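Local coordinates for GCN5-related N-acetyltransferase (Kribbella flavida, PDB 4MY3), which binds acetyl-CoA and probably transfers its acetyl group to amines, perhaps those of aminoglycosides, as a member of the GNAT family, at residues R52-V57 and A66-F71; Q224-V229 and H254-P259; V304-D309 and L341-R346. All coordinates share one frame; numbering follows the deposited sequence.

Contact 1 (R52-V57 and A66-F71); sequences RFLGVV and ARIWDF
Arg-52 reaches across to the strand 66-71 and hooks onto the backbone carbonyl of Ile-68. From CB outward the chain runs along that carbonyl. Arg-52 CB lies 3.6 Å from Ile-68 O, with Ile-68 CB a little farther off. CG and CD then run past the Ile-68 oxygen, the chain staying extended at chi2 and turning at chi3 (36°), a bend that brings the guanidinium round to the carbonyl. NE delivers the main bond: NE to Ile-68 O is 2.6 Å and almost straight (174°), with the oxygen in the guanidinium plane. NH2 adds a weak second bond to the same oxygen. At NH1 the only neighbour across the contact is Asp-70, whose OD2 stands over one guanidinium face; that is charge attraction without a directed N-H, and NH1 has its salt bridge with Asp-50. Arg-52 works through its backbone too, for its O accepts the N-H of Ile-68 at 2.9 Å between Ile-68 N and Arg-52 O. Beyond it Leu-54 and Ala-66 form an antiparallel hydrogen-bonded pair. Phe-53 faces Arg-67 in the non-hydrogen-bonded pair, and Arg-67 CB sits 4.2 Å from the Phe-53 ring centroid, almost on its normal, a CH-pi contact. This is a beta hairpin of the GNAT domain. Helix 34-49 covers the Phe-53 and Arg-67 face, where Phe-47 makes a cation-pi contact with Arg-67. Helix 99-113 covers Leu-54, Ala-66 and Ile-68, and on that side Ala-66 neighbours Val-88, an acetyl-CoA-binding residue of strand 78-90.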
ATOM      1  N   ARG B  52      10.413  10.286  43.372  1.00 32.31           N
ATOM      2  CA  ARG B  52       9.827   9.327  42.448  1.00 30.37           C
ATOM      3  C   ARG B  52      10.535   9.326  41.086  1.00 29.91           C
ATOM      4  O   ARG B  52       9.981   8.894  40.074  1.00 24.12           O
ATOM      5  CB  ARG B  52       8.317   9.565  42.321  1.00 31.49           C
ATOM      6  CG  ARG B  52       7.504   8.968  43.499  1.00 39.41           C
ATOM      7  CD  ARG B  52       6.094   9.534  43.580  1.00 40.81           C
ATOM      8  NE  ARG B  52       5.559   9.770  42.242  1.00 43.98           N
ATOM      9  CZ  ARG B  52       4.949  10.885  41.851  1.00 47.23           C
ATOM     10  NH1 ARG B  52       4.761  11.897  42.697  1.00 48.57           N
ATOM     11  NH2 ARG B  52       4.516  10.977  40.605  1.00 48.45           N
ATOM     12  N   PHE B  53      11.776   9.799  41.091  1.00 25.51           N
ATOM     13  CA  PHE B  53      12.620   9.761  39.909  1.00 30.38           C
ATOM     14  C   PHE B  53      13.989   9.150  40.236  1.00 31.91           C
ATOM     15  O   PHE B  53      14.837   9.798  40.848  1.00 34.87           O
ATOM     16  CB  PHE B  53      12.786  11.173  39.325  1.00 30.70           C
ATOM     17  CG  PHE B  53      12.829  11.205  37.822  1.00 25.79           C
ATOM     18  CD1 PHE B  53      12.177  12.198  37.122  1.00 27.03           C
ATOM     19  CD2 PHE B  53      13.520  10.232  37.112  1.00 24.23           C
ATOM     20  CE1 PHE B  53      12.211  12.220  35.726  1.00 26.73           C
ATOM     21  CE2 PHE B  53      13.560  10.250  35.733  1.00 23.92           C
ATOM     22  CZ  PHE B  53      12.902  11.239  35.039  1.00 25.16           C
ATOM     23  N   LEU B  54      14.202   7.906  39.823  1.00 22.53           N
ATOM     24  CA  LEU B  54      15.468   7.220  40.081  1.00 21.96           C
ATOM     25  C   LEU B  54      16.327   7.134  38.836  1.00 27.26           C
ATOM     26  O   LEU B  54      15.827   7.231  37.714  1.00 27.71           O
ATOM     27  CB  LEU B  54      15.217   5.823  40.643  1.00 20.93           C
ATOM     28  CG  LEU B  54      14.433   5.932  41.952  1.00 30.39           C
ATOM     29  CD1 LEU B  54      13.372   4.875  42.012  1.00 31.51           C
ATOM     30  CD2 LEU B  54      15.364   5.804  43.139  1.00 30.37           C
ATOM     31  N   GLY B  55      17.626   6.951  39.048  1.00 21.38           N
ATOM     32  CA  GLY B  55      18.563   6.771  37.957  1.00 24.63           C
ATOM     33  C   GLY B  55      19.769   5.924  38.339  1.00 23.52           C
ATOM     34  O   GLY B  55      19.969   5.580  39.503  1.00 20.72           O
ATOM     35  N   VAL B  56      20.569   5.568  37.342  1.00 19.96           N
ATOM     36  CA  VAL B  56      21.868   4.995  37.608  1.00 19.90           C
ATOM     37  C   VAL B  56      22.940   5.911  37.041  1.00 28.31           C
ATOM     38  O   VAL B  56      22.885   6.348  35.889  1.00 28.21           O
ATOM     39  CB  VAL B  56      22.032   3.590  37.040  1.00 18.71           C
ATOM     40  CG1 VAL B  56      23.425   3.059  37.364  1.00 18.91           C
ATOM     41  CG2 VAL B  56      20.999   2.682  37.615  1.00 18.05           C
ATOM     42  N   VAL B  57      23.919   6.203  37.874  1.00 21.68           N
ATOM     43  CA  VAL B  57      24.982   7.096  37.505  1.00 22.79           C
ATOM     44  C   VAL B  57      26.274   6.274  37.423  1.00 29.77           C
ATOM     45  O   VAL B  57      26.412   5.257  38.114  1.00 28.42           O
ATOM     46  CB  VAL B  57      25.071   8.207  38.557  1.00 25.74           C
ATOM     47  CG1 VAL B  57      26.452   8.264  39.174  1.00 25.30           C
ATOM     48  CG2 VAL B  57      24.622   9.540  37.969  1.00 25.50           C
ATOM     49  N   ALA B  66      14.269   6.099  35.495  1.00 19.25           N
ATOM     50  CA  ALA B  66      12.914   5.585  35.527  1.00 18.84           C
ATOM     51  C   ALA B  66      12.117   6.390  36.530  1.00 19.86           C
ATOM     52  O   ALA B  66      12.659   6.841  37.544  1.00 23.27           O
ATOM     53  CB  ALA B  66      12.910   4.100  35.912  1.00 17.72           C
ATOM     54  N   ARG B  67      10.829   6.577  36.261  1.00 23.21           N
ATOM     55  CA  ARG B  67       9.998   7.357  37.165  1.00 24.24           C
ATOM     56  C   ARG B  67       8.817   6.525  37.657  1.00 24.43           C
ATOM     57  O   ARG B  67       8.469   5.495  37.048  1.00 21.45           O
ATOM     58  CB  ARG B  67       9.517   8.623  36.484  1.00 24.68           C
ATOM     59  CG  ARG B  67       8.420   8.353  35.503  1.00 28.65           C
ATOM     60  CD  ARG B  67       7.853   9.633  34.958  1.00 35.33           C
ATOM     61  NE  ARG B  67       8.716  10.220  33.947  1.00 39.06           N
ATOM     62  CZ  ARG B  67       8.643  11.491  33.583  1.00 42.51           C
ATOM     63  NH1 ARG B  67       7.752  12.284  34.162  1.00 44.88           N
ATOM     64  NH2 ARG B  67       9.459  11.972  32.656  1.00 43.34           N
ATOM     65  N   ILE B  68       8.210   6.971  38.762  1.00 26.53           N
ATOM     66  CA  ILE B  68       7.107   6.251  39.388  1.00 21.63           C
ATOM     67  C   ILE B  68       5.855   7.103  39.515  1.00 22.88           C
ATOM     68  O   ILE B  68       5.783   7.971  40.371  1.00 25.77           O
ATOM     69  CB  ILE B  68       7.495   5.744  40.798  1.00 23.34           C
ATOM     70  CG1 ILE B  68       8.831   4.996  40.747  1.00 23.50           C
ATOM     71  CG2 ILE B  68       6.412   4.842  41.366  1.00 21.62           C
ATOM     72  CD1 ILE B  68       9.186   4.257  42.019  1.00 20.92           C
ATOM     73  N   TRP B  69       4.857   6.850  38.674  1.00 28.31           N
ATOM     74  CA  TRP B  69       3.536   7.451  38.872  1.00 30.31           C
ATOM     75  C   TRP B  69       2.879   7.004  40.185  1.00 33.70           C
ATOM     76  O   TRP B  69       2.884   5.817  40.525  1.00 32.48           O
ATOM     77  CB  TRP B  69       2.597   7.057  37.737  1.00 28.11           C
ATOM     78  CG  TRP B  69       2.867   7.738  36.439  1.00 28.42           C
ATOM     79  CD1 TRP B  69       3.517   7.219  35.372  1.00 22.58           C
ATOM     80  CD2 TRP B  69       2.470   9.060  36.065  1.00 28.59           C
ATOM     81  NE1 TRP B  69       3.561   8.133  34.350  1.00 23.42           N
ATOM     82  CE2 TRP B  69       2.925   9.274  34.749  1.00 27.67           C
ATOM     83  CE3 TRP B  69       1.774  10.082  36.714  1.00 26.96           C
ATOM     84  CZ2 TRP B  69       2.713  10.475  34.067  1.00 26.65           C
ATOM     85  CZ3 TRP B  69       1.573  11.273  36.041  1.00 28.52           C
ATOM     86  CH2 TRP B  69       2.037  11.456  34.728  1.00 28.37           C
ATOM     87  N   ASP B  70       2.280   7.936  40.916  1.00 38.56           N
ATOM     88  CA  ASP B  70       1.474   7.519  42.065  1.00 41.36           C
ATOM     89  C   ASP B  70       0.013   7.293  41.637  1.00 38.49           C
ATOM     90  O   ASP B  70      -0.843   8.181  41.655  1.00 38.82           O
ATOM     91  CB  ASP B  70       1.651   8.448  43.277  1.00 47.99           C
ATOM     92  CG  ASP B  70       0.650   9.554  43.316  1.00 56.33           C
ATOM     93  OD1 ASP B  70      -0.324   9.431  44.094  1.00 60.07           O
ATOM     94  OD2 ASP B  70       0.806  10.515  42.532  1.00 59.17           O
ATOM     95  N   PHE B  71      -0.243   6.071  41.194  1.00 35.46           N
ATOM     96  CA  PHE B  71      -1.546   5.712  40.677  1.00 32.90           C
ATOM     97  C   PHE B  71      -2.416   5.072  41.756  1.00 31.08           C
ATOM     98  O   PHE B  71      -1.961   4.776  42.849  1.00 30.14           O
ATOM     99  CB  PHE B  71      -1.379   4.722  39.524  1.00 23.94           C
ATOM    100  CG  PHE B  71      -1.007   5.356  38.203  1.00 28.33           C
ATOM    101  CD1 PHE B  71      -1.478   6.601  37.854  1.00 25.05           C
ATOM    102  CD2 PHE B  71      -0.203   4.676  37.296  1.00 26.17           C
ATOM    103  CE1 PHE B  71      -1.150   7.161  36.636  1.00 25.08           C
ATOM    104  CE2 PHE B  71       0.123   5.243  36.083  1.00 28.00           C
ATOM    105  CZ  PHE B  71      -0.355   6.488  35.756  1.00 23.76           C
TER

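Contact 2 (Q224-V229 and H254-P259); sequences QVDELV and HAYLSP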
ATOM      1  N   GLN B 224     -10.525   9.830  17.517  1.00 29.77           N
ATOM      2  CA  GLN B 224     -10.230   8.791  18.504  1.00 27.62           C
ATOM      3  C   GLN B 224     -11.002   9.014  19.804  1.00 27.27           C
ATOM      4  O   GLN B 224     -10.947  10.089  20.381  1.00 30.93           O
ATOM      5  CB  GLN B 224      -8.731   8.742  18.785  1.00 27.08           C
ATOM      6  CG  GLN B 224      -8.367   7.991  20.035  1.00 27.79           C
ATOM      7  CD  GLN B 224      -6.863   7.978  20.294  1.00 31.20           C
ATOM      8  OE1 GLN B 224      -6.094   7.321  19.576  1.00 32.66           O
ATOM      9  NE2 GLN B 224      -6.439   8.699  21.326  1.00 31.13           N
ATOM     10  N   VAL B 225     -11.737   8.007  20.257  1.00 24.34           N
ATOM     11  CA  VAL B 225     -12.421   8.106  21.539  1.00 24.13           C
ATOM     12  C   VAL B 225     -11.505   7.571  22.650  1.00 26.08           C
ATOM     13  O   VAL B 225     -11.114   6.390  22.635  1.00 25.93           O
ATOM     14  CB  VAL B 225     -13.770   7.332  21.528  1.00 17.78           C
ATOM     15  CG1 VAL B 225     -14.335   7.206  22.933  1.00 18.00           C
ATOM     16  CG2 VAL B 225     -14.773   7.991  20.582  1.00 18.00           C
ATOM     17  N   ASP B 226     -11.166   8.441  23.604  1.00 27.16           N
ATOM     18  CA  ASP B 226     -10.319   8.087  24.749  1.00 28.27           C
ATOM     19  C   ASP B 226     -11.042   7.388  25.890  1.00 30.31           C
ATOM     20  O   ASP B 226     -10.477   6.518  26.559  1.00 31.42           O
ATOM     21  CB  ASP B 226      -9.672   9.334  25.314  1.00 31.40           C
ATOM     22  CG  ASP B 226      -8.470   9.748  24.532  1.00 36.97           C
ATOM     23  OD1 ASP B 226      -7.864   8.868  23.886  1.00 38.87           O
ATOM     24  OD2 ASP B 226      -8.126  10.944  24.568  1.00 41.20           O
ATOM     25  N   GLU B 227     -12.273   7.811  26.142  1.00 30.59           N
ATOM     26  CA  GLU B 227     -13.107   7.194  27.161  1.00 29.70           C
ATOM     27  C   GLU B 227     -14.572   7.524  26.887  1.00 29.14           C
ATOM     28  O   GLU B 227     -14.904   8.630  26.452  1.00 32.37           O
ATOM     29  CB  GLU B 227     -12.691   7.656  28.563  1.00 31.64           C
ATOM     30  CG  GLU B 227     -13.503   6.989  29.686  1.00 34.42           C
ATOM     31  CD  GLU B 227     -12.953   7.230  31.098  1.00 36.39           C
ATOM     32  OE1 GLU B 227     -12.208   8.225  31.317  1.00 38.01           O
ATOM     33  OE2 GLU B 227     -13.284   6.408  31.987  1.00 35.35           O
ATOM     34  N   LEU B 228     -15.446   6.554  27.104  1.00 25.69           N
ATOM     35  CA  LEU B 228     -16.872   6.817  27.033  1.00 26.80           C
ATOM     36  C   LEU B 228     -17.579   6.045  28.138  1.00 28.72           C
ATOM     37  O   LEU B 228     -17.436   4.822  28.233  1.00 29.95           O
ATOM     38  CB  LEU B 228     -17.443   6.456  25.654  1.00 19.46           C
ATOM     39  CG  LEU B 228     -18.909   6.899  25.458  1.00 31.98           C
ATOM     40  CD1 LEU B 228     -19.200   7.218  24.013  1.00 19.68           C
ATOM     41  CD2 LEU B 228     -19.922   5.874  25.971  1.00 20.72           C
ATOM     42  N   VAL B 229     -18.340   6.755  28.969  1.00 27.82           N
ATOM     43  CA  VAL B 229     -19.115   6.102  30.022  1.00 28.59           C
ATOM     44  C   VAL B 229     -20.559   6.544  29.971  1.00 32.17           C
ATOM     45  O   VAL B 229     -20.861   7.720  29.725  1.00 36.10           O
ATOM     46  CB  VAL B 229     -18.498   6.285  31.441  1.00 24.61           C
ATOM     47  CG1 VAL B 229     -17.337   7.194  31.391  1.00 36.09           C
ATOM     48  CG2 VAL B 229     -19.507   6.792  32.434  1.00 35.87           C
ATOM     49  N   HIS B 254     -11.913   5.572  15.899  1.00 30.04           N
ATOM     50  CA  HIS B 254     -11.298   4.593  16.802  1.00 28.88           C
ATOM     51  C   HIS B 254     -11.705   4.848  18.257  1.00 28.93           C
ATOM     52  O   HIS B 254     -11.891   5.997  18.667  1.00 30.09           O
ATOM     53  CB  HIS B 254      -9.769   4.595  16.686  1.00 27.26           C
ATOM     54  CG  HIS B 254      -9.265   4.497  15.281  1.00 29.17           C
ATOM     55  ND1 HIS B 254      -9.619   3.470  14.433  1.00 30.56           N
ATOM     56  CD2 HIS B 254      -8.437   5.302  14.572  1.00 28.71           C
ATOM     57  CE1 HIS B 254      -9.034   3.650  13.261  1.00 29.55           C
ATOM     58  NE2 HIS B 254      -8.317   4.757  13.319  1.00 28.32           N
ATOM     59  N   ALA B 255     -11.830   3.785  19.043  1.00 25.88           N
ATOM     60  CA  ALA B 255     -12.220   3.958  20.433  1.00 25.41           C
ATOM     61  C   ALA B 255     -11.494   2.983  21.349  1.00 24.88           C
ATOM     62  O   ALA B 255     -11.401   1.797  21.042  1.00 25.00           O
ATOM     63  CB  ALA B 255     -13.736   3.810  20.580  1.00 27.34           C
ATOM     64  N   TYR B 256     -10.962   3.489  22.462  1.00 24.63           N
ATOM     65  CA  TYR B 256     -10.460   2.613  23.516  1.00 24.09           C
ATOM     66  C   TYR B 256     -11.603   2.207  24.441  1.00 27.08           C
ATOM     67  O   TYR B 256     -12.301   3.054  24.986  1.00 27.04           O
ATOM     68  CB  TYR B 256      -9.319   3.270  24.286  1.00 22.33           C
ATOM     69  CG  TYR B 256      -8.087   3.433  23.415  1.00 23.28           C
ATOM     70  CD1 TYR B 256      -7.157   2.405  23.291  1.00 22.86           C
ATOM     71  CD2 TYR B 256      -7.868   4.601  22.692  1.00 24.30           C
ATOM     72  CE1 TYR B 256      -6.049   2.537  22.480  1.00 23.60           C
ATOM     73  CE2 TYR B 256      -6.764   4.745  21.883  1.00 18.91           C
ATOM     74  CZ  TYR B 256      -5.853   3.711  21.783  1.00 23.32           C
ATOM     75  OH  TYR B 256      -4.744   3.842  20.976  1.00 20.90           O
ATOM     76  N   LEU B 257     -11.814   0.901  24.569  1.00 30.78           N
ATOM     77  CA  LEU B 257     -12.847   0.368  25.444  1.00 35.47           C
ATOM     78  C   LEU B 257     -12.687  -1.136  25.707  1.00 39.75           C
ATOM     79  O   LEU B 257     -11.873  -1.806  25.072  1.00 39.06           O
ATOM     80  CB  LEU B 257     -14.239   0.681  24.888  1.00 36.16           C
ATOM     81  CG  LEU B 257     -14.439   0.813  23.380  1.00 36.09           C
ATOM     82  CD1 LEU B 257     -14.702  -0.534  22.769  1.00 37.36           C
ATOM     83  CD2 LEU B 257     -15.570   1.768  23.070  1.00 36.27           C
ATOM     84  N   SER B 258     -13.452  -1.644  26.671  1.00 44.19           N
ATOM     85  CA  SER B 258     -13.549  -3.075  26.930  1.00 49.44           C
ATOM     86  C   SER B 258     -14.125  -3.818  25.717  1.00 53.22           C
ATOM     87  O   SER B 258     -14.775  -3.216  24.854  1.00 53.81           O
ATOM     88  CB  SER B 258     -14.438  -3.299  28.157  1.00 53.03           C
ATOM     89  OG  SER B 258     -15.185  -4.501  28.056  1.00 55.55           O
ATOM     90  N   PRO B 259     -13.881  -5.132  25.626  1.00 55.04           N
ATOM     91  CA  PRO B 259     -14.574  -5.868  24.562  1.00 53.53           C
ATOM     92  C   PRO B 259     -15.980  -6.241  25.031  1.00 51.64           C
ATOM     93  O   PRO B 259     -16.772  -6.792  24.259  1.00 53.25           O
ATOM     94  CB  PRO B 259     -13.718  -7.130  24.374  1.00 54.16           C
ATOM     95  CG  PRO B 259     -12.485  -6.929  25.213  1.00 54.45           C
ATOM     96  CD  PRO B 259     -12.875  -5.964  26.301  1.00 55.81           C
TER
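The side chains of Gln-224 and Tyr-256 meet with their flat groups nearly perpendicular, the amide turned 84° against the ring. The amide comes to the ring's edge: Gln-224 CD lies in the ring plane beside CE2, and the nearest approach is 3.5 Å from Gln-224 OE1 to Tyr-256 CE2. With CG placed opposite the backbone nitrogen (chi1 164°) and extended beyond it, the Gln-224 chain stands out from the face it shares with His-254 and brings its amide to that edge. The amide nitrogen turns back to its own strand, Gln-224 NE2 donating to Asp-226 OD1 at 2.9 Å, on the syn side of the carboxylate. That bond is bent at the hydrogen (131°), but it probably favours this turn of the amide. Val-225 and Ala-255 face the other way, their CB atoms 3.6 Å apart, and both pack on helix 233-246, Val-225 against Val-243 and Ala-255 against Trp-240. Between these two faces runs the parallel pairing. Val-225 N donates to His-254 O at 2.6 Å, and Tyr-256 N returns the bond to Val-225 O at 2.9 Å, so the backbone of Val-225 is held at both its polar atoms. Strand 224-230, helix 233-246 and strand 252-256 make up a beta-alpha-beta unit of the second GNAT domain, away from the acetyl-CoA sites. Chemically the contact is divided: an apolar pair on the helix side, a polar group at an aromatic edge on the other, where the amide oxygen faces the C-H at CE2, weakly favourable at most, and the carboxylate of Asp-226 probably polarises the amide through NE2.

Contact 3 (V304-D309 and L341-R346); sequences VDLLID and LQLGSR
Leu-343 packs against two residues of the strand 304-308 at once. Its CD1 lies 4.1 Å from Leu-306 CD2, and its other methyl, CD2, is the same 4.1 Å from Ile-308 CG1. A first torsion of 46° sets CG between the backbone nitrogen and the carbonyl carbon, from where the two methyls reach different neighbours. Leu-341 lies side by side with Leu-306, completing the apolar cluster. On the other face Leu-307 and Gln-342 run alongside each other, and Leu-307 CD2 touches the amide at 3.7 Å from Gln-342 OE1. Backbone hydrogen bonds between the parallel strands set the register of these side chains: Leu-307 N to Leu-341 O at 2.9 Å, Leu-343 N to Leu-307 O at 3.1 Å, and Asp-309 N to Leu-343 O at 3.0 Å. Farther out, strand 318-325 flanks 302-308, and strand 366-367 borders 341-343, with Val-366 against Leu-341 and Leu-343; Leu-377 of helix 373-380 also meets Leu-341. Gly-344 occupies the N-cap position of helix 345-352, and Ser-345 OG bonds to Gly-133 O, linking the helix start to the GNAT part of the chain. The contact thus sits in the sheet of the sterol carrier protein-like domain. Directed bonding across it comes from the backbone, to which the buried aliphatic groups add undirected van der Waals packing and the exclusion of water.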
ATOM      1  N   VAL B 304      -7.493 -21.428  51.777  1.00 43.41           N
ATOM      2  CA  VAL B 304      -6.370 -22.200  51.233  1.00 42.40           C
ATOM      3  C   VAL B 304      -5.026 -21.628  51.639  1.00 42.39           C
ATOM      4  O   VAL B 304      -4.850 -20.410  51.697  1.00 40.85           O
ATOM      5  CB  VAL B 304      -6.378 -22.262  49.685  1.00 41.38           C
ATOM      6  CG1 VAL B 304      -7.380 -23.275  49.193  1.00 44.57           C
ATOM      7  CG2 VAL B 304      -6.674 -20.902  49.094  1.00 40.12           C
ATOM      8  N   ASP B 305      -4.075 -22.519  51.910  1.00 44.07           N
ATOM      9  CA  ASP B 305      -2.701 -22.111  52.191  1.00 43.21           C
ATOM     10  C   ASP B 305      -1.940 -21.893  50.884  1.00 42.35           C
ATOM     11  O   ASP B 305      -2.080 -22.670  49.935  1.00 43.77           O
ATOM     12  CB  ASP B 305      -1.991 -23.150  53.060  1.00 43.74           C
ATOM     13  CG  ASP B 305      -2.184 -22.909  54.552  1.00 43.88           C
ATOM     14  OD1 ASP B 305      -3.241 -22.371  54.958  1.00 43.85           O
ATOM     15  OD2 ASP B 305      -1.266 -23.269  55.321  1.00 44.35           O
ATOM     16  N   LEU B 306      -1.161 -20.817  50.837  1.00 39.69           N
ATOM     17  CA  LEU B 306      -0.366 -20.468  49.671  1.00 38.57           C
ATOM     18  C   LEU B 306       1.088 -20.401  50.096  1.00 40.24           C
ATOM     19  O   LEU B 306       1.396 -19.835  51.140  1.00 41.80           O
ATOM     20  CB  LEU B 306      -0.763 -19.087  49.170  1.00 36.37           C
ATOM     21  CG  LEU B 306      -2.132 -18.844  48.552  1.00 36.40           C
ATOM     22  CD1 LEU B 306      -2.297 -17.347  48.344  1.00 34.07           C
ATOM     23  CD2 LEU B 306      -2.272 -19.595  47.217  1.00 37.20           C
ATOM     24  N   LEU B 307       1.995 -20.954  49.301  1.00 39.78           N
ATOM     25  CA  LEU B 307       3.412 -20.809  49.619  1.00 39.51           C
ATOM     26  C   LEU B 307       4.082 -19.844  48.644  1.00 38.59           C
ATOM     27  O   LEU B 307       4.342 -20.202  47.496  1.00 37.13           O
ATOM     28  CB  LEU B 307       4.125 -22.160  49.631  1.00 39.18           C
ATOM     29  CG  LEU B 307       5.618 -22.099  49.982  1.00 38.85           C
ATOM     30  CD1 LEU B 307       5.835 -21.579  51.396  1.00 38.75           C
ATOM     31  CD2 LEU B 307       6.261 -23.456  49.820  1.00 39.37           C
ATOM     32  N   ILE B 308       4.338 -18.617  49.106  1.00 38.15           N
ATOM     33  CA  ILE B 308       4.939 -17.577  48.268  1.00 35.40           C
ATOM     34  C   ILE B 308       6.463 -17.635  48.316  1.00 35.90           C
ATOM     35  O   ILE B 308       7.073 -17.419  49.362  1.00 36.42           O
ATOM     36  CB  ILE B 308       4.480 -16.154  48.671  1.00 31.69           C
ATOM     37  CG1 ILE B 308       2.958 -16.019  48.549  1.00 33.03           C
ATOM     38  CG2 ILE B 308       5.183 -15.108  47.815  1.00 26.92           C
ATOM     39  CD1 ILE B 308       2.393 -14.685  49.030  1.00 23.34           C
ATOM     40  N   ASP B 309       7.074 -17.932  47.176  1.00 36.33           N
ATOM     41  CA  ASP B 309       8.526 -17.953  47.060  1.00 35.74           C
ATOM     42  C   ASP B 309       8.991 -16.725  46.294  1.00 33.43           C
ATOM     43  O   ASP B 309       8.980 -16.734  45.072  1.00 35.61           O
ATOM     44  CB  ASP B 309       8.940 -19.207  46.310  1.00 38.29           C
ATOM     45  CG  ASP B 309      10.433 -19.387  46.251  1.00 42.97           C
ATOM     46  OD1 ASP B 309      10.873 -20.238  45.453  1.00 46.49           O
ATOM     47  OD2 ASP B 309      11.171 -18.707  47.004  1.00 42.99           O
ATOM     48  N   LEU B 341      -0.341 -25.288  47.137  1.00 40.90           N
ATOM     49  CA  LEU B 341      -0.099 -24.474  45.947  1.00 36.27           C
ATOM     50  C   LEU B 341       1.074 -23.565  46.232  1.00 34.86           C
ATOM     51  O   LEU B 341       1.126 -22.889  47.255  1.00 33.74           O
ATOM     52  CB  LEU B 341      -1.311 -23.620  45.555  1.00 33.74           C
ATOM     53  CG  LEU B 341      -1.078 -22.931  44.206  1.00 34.17           C
ATOM     54  CD1 LEU B 341      -0.979 -23.974  43.097  1.00 34.36           C
ATOM     55  CD2 LEU B 341      -2.127 -21.861  43.854  1.00 34.38           C
ATOM     56  N   GLN B 342       2.018 -23.564  45.311  1.00 36.86           N
ATOM     57  CA  GLN B 342       3.253 -22.840  45.479  1.00 37.99           C
ATOM     58  C   GLN B 342       3.489 -21.978  44.248  1.00 36.58           C
ATOM     59  O   GLN B 342       3.422 -22.467  43.116  1.00 37.50           O
ATOM     60  CB  GLN B 342       4.382 -23.836  45.652  1.00 42.13           C
ATOM     61  CG  GLN B 342       5.733 -23.249  45.417  1.00 48.04           C
ATOM     62  CD  GLN B 342       6.806 -24.057  46.090  1.00 54.53           C
ATOM     63  OE1 GLN B 342       6.542 -25.154  46.596  1.00 55.89           O
ATOM     64  NE2 GLN B 342       8.027 -23.517  46.119  1.00 56.25           N
ATOM     65  N   LEU B 343       3.745 -20.692  44.466  1.00 34.14           N
ATOM     66  CA  LEU B 343       4.003 -19.780  43.367  1.00 31.69           C
ATOM     67  C   LEU B 343       5.092 -18.744  43.646  1.00 31.73           C
ATOM     68  O   LEU B 343       5.288 -18.318  44.784  1.00 33.89           O
ATOM     69  CB  LEU B 343       2.708 -19.110  42.891  1.00 31.90           C
ATOM     70  CG  LEU B 343       1.632 -18.489  43.781  1.00 32.19           C
ATOM     71  CD1 LEU B 343       0.736 -19.533  44.371  1.00 31.89           C
ATOM     72  CD2 LEU B 343       2.246 -17.654  44.874  1.00 34.39           C
ATOM     73  N   GLY B 344       5.804 -18.350  42.593  1.00 29.91           N
ATOM     74  CA  GLY B 344       6.763 -17.261  42.672  1.00 27.24           C
ATOM     75  C   GLY B 344       6.090 -15.923  42.420  1.00 28.41           C
ATOM     76  O   GLY B 344       4.857 -15.830  42.387  1.00 30.61           O
ATOM     77  N   SER B 345       6.890 -14.878  42.237  1.00 27.72           N
ATOM     78  CA  SER B 345       6.339 -13.538  42.117  1.00 28.29           C
ATOM     79  C   SER B 345       5.448 -13.390  40.877  1.00 28.19           C
ATOM     80  O   SER B 345       4.463 -12.638  40.878  1.00 27.10           O
ATOM     81  CB  SER B 345       7.448 -12.491  42.109  1.00 30.28           C
ATOM     82  OG  SER B 345       6.913 -11.202  41.853  1.00 32.63           O
ATOM     83  N   ARG B 346       5.787 -14.128  39.828  1.00 27.47           N
ATOM     84  CA  ARG B 346       5.072 -14.011  38.565  1.00 26.00           C
ATOM     85  C   ARG B 346       3.703 -14.694  38.640  1.00 26.87           C
ATOM     86  O   ARG B 346       2.698 -14.131  38.209  1.00 19.06           O
ATOM     87  CB  ARG B 346       5.913 -14.589  37.422  1.00 24.67           C
ATOM     88  CG  ARG B 346       7.175 -13.787  37.089  1.00 22.06           C
ATOM     89  CD  ARG B 346       8.058 -14.513  36.083  1.00 20.74           C
ATOM     90  NE  ARG B 346       7.365 -14.810  34.827  1.00 22.00           N
ATOM     91  CZ  ARG B 346       7.781 -15.727  33.954  1.00 24.28           C
ATOM     92  NH1 ARG B 346       7.118 -15.945  32.827  1.00 22.56           N
ATOM     93  NH2 ARG B 346       8.878 -16.429  34.213  1.00 27.61           N
TER

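How the contacts relate
From the N terminus the three contacts come in series, each loop closing before the next opens, so none nests or crosses. Contact 1 closes a short hairpin in the first GNAT range. Contact 2 closes a longer connection through helix 233-246 in the second GNAT range. Contact 3 closes the longest, carrying strands 318-325 and 328-333, within the sterol carrier protein range. Contacts 1 and 2 lie on opposite sides of the chain's centre, their own centres about 29 Å apart. Contact 3 belongs to a separate five-stranded sheet, its centre about 29 Å from that of contact 1 and 36 Å from that of contact 2. No two of them touch.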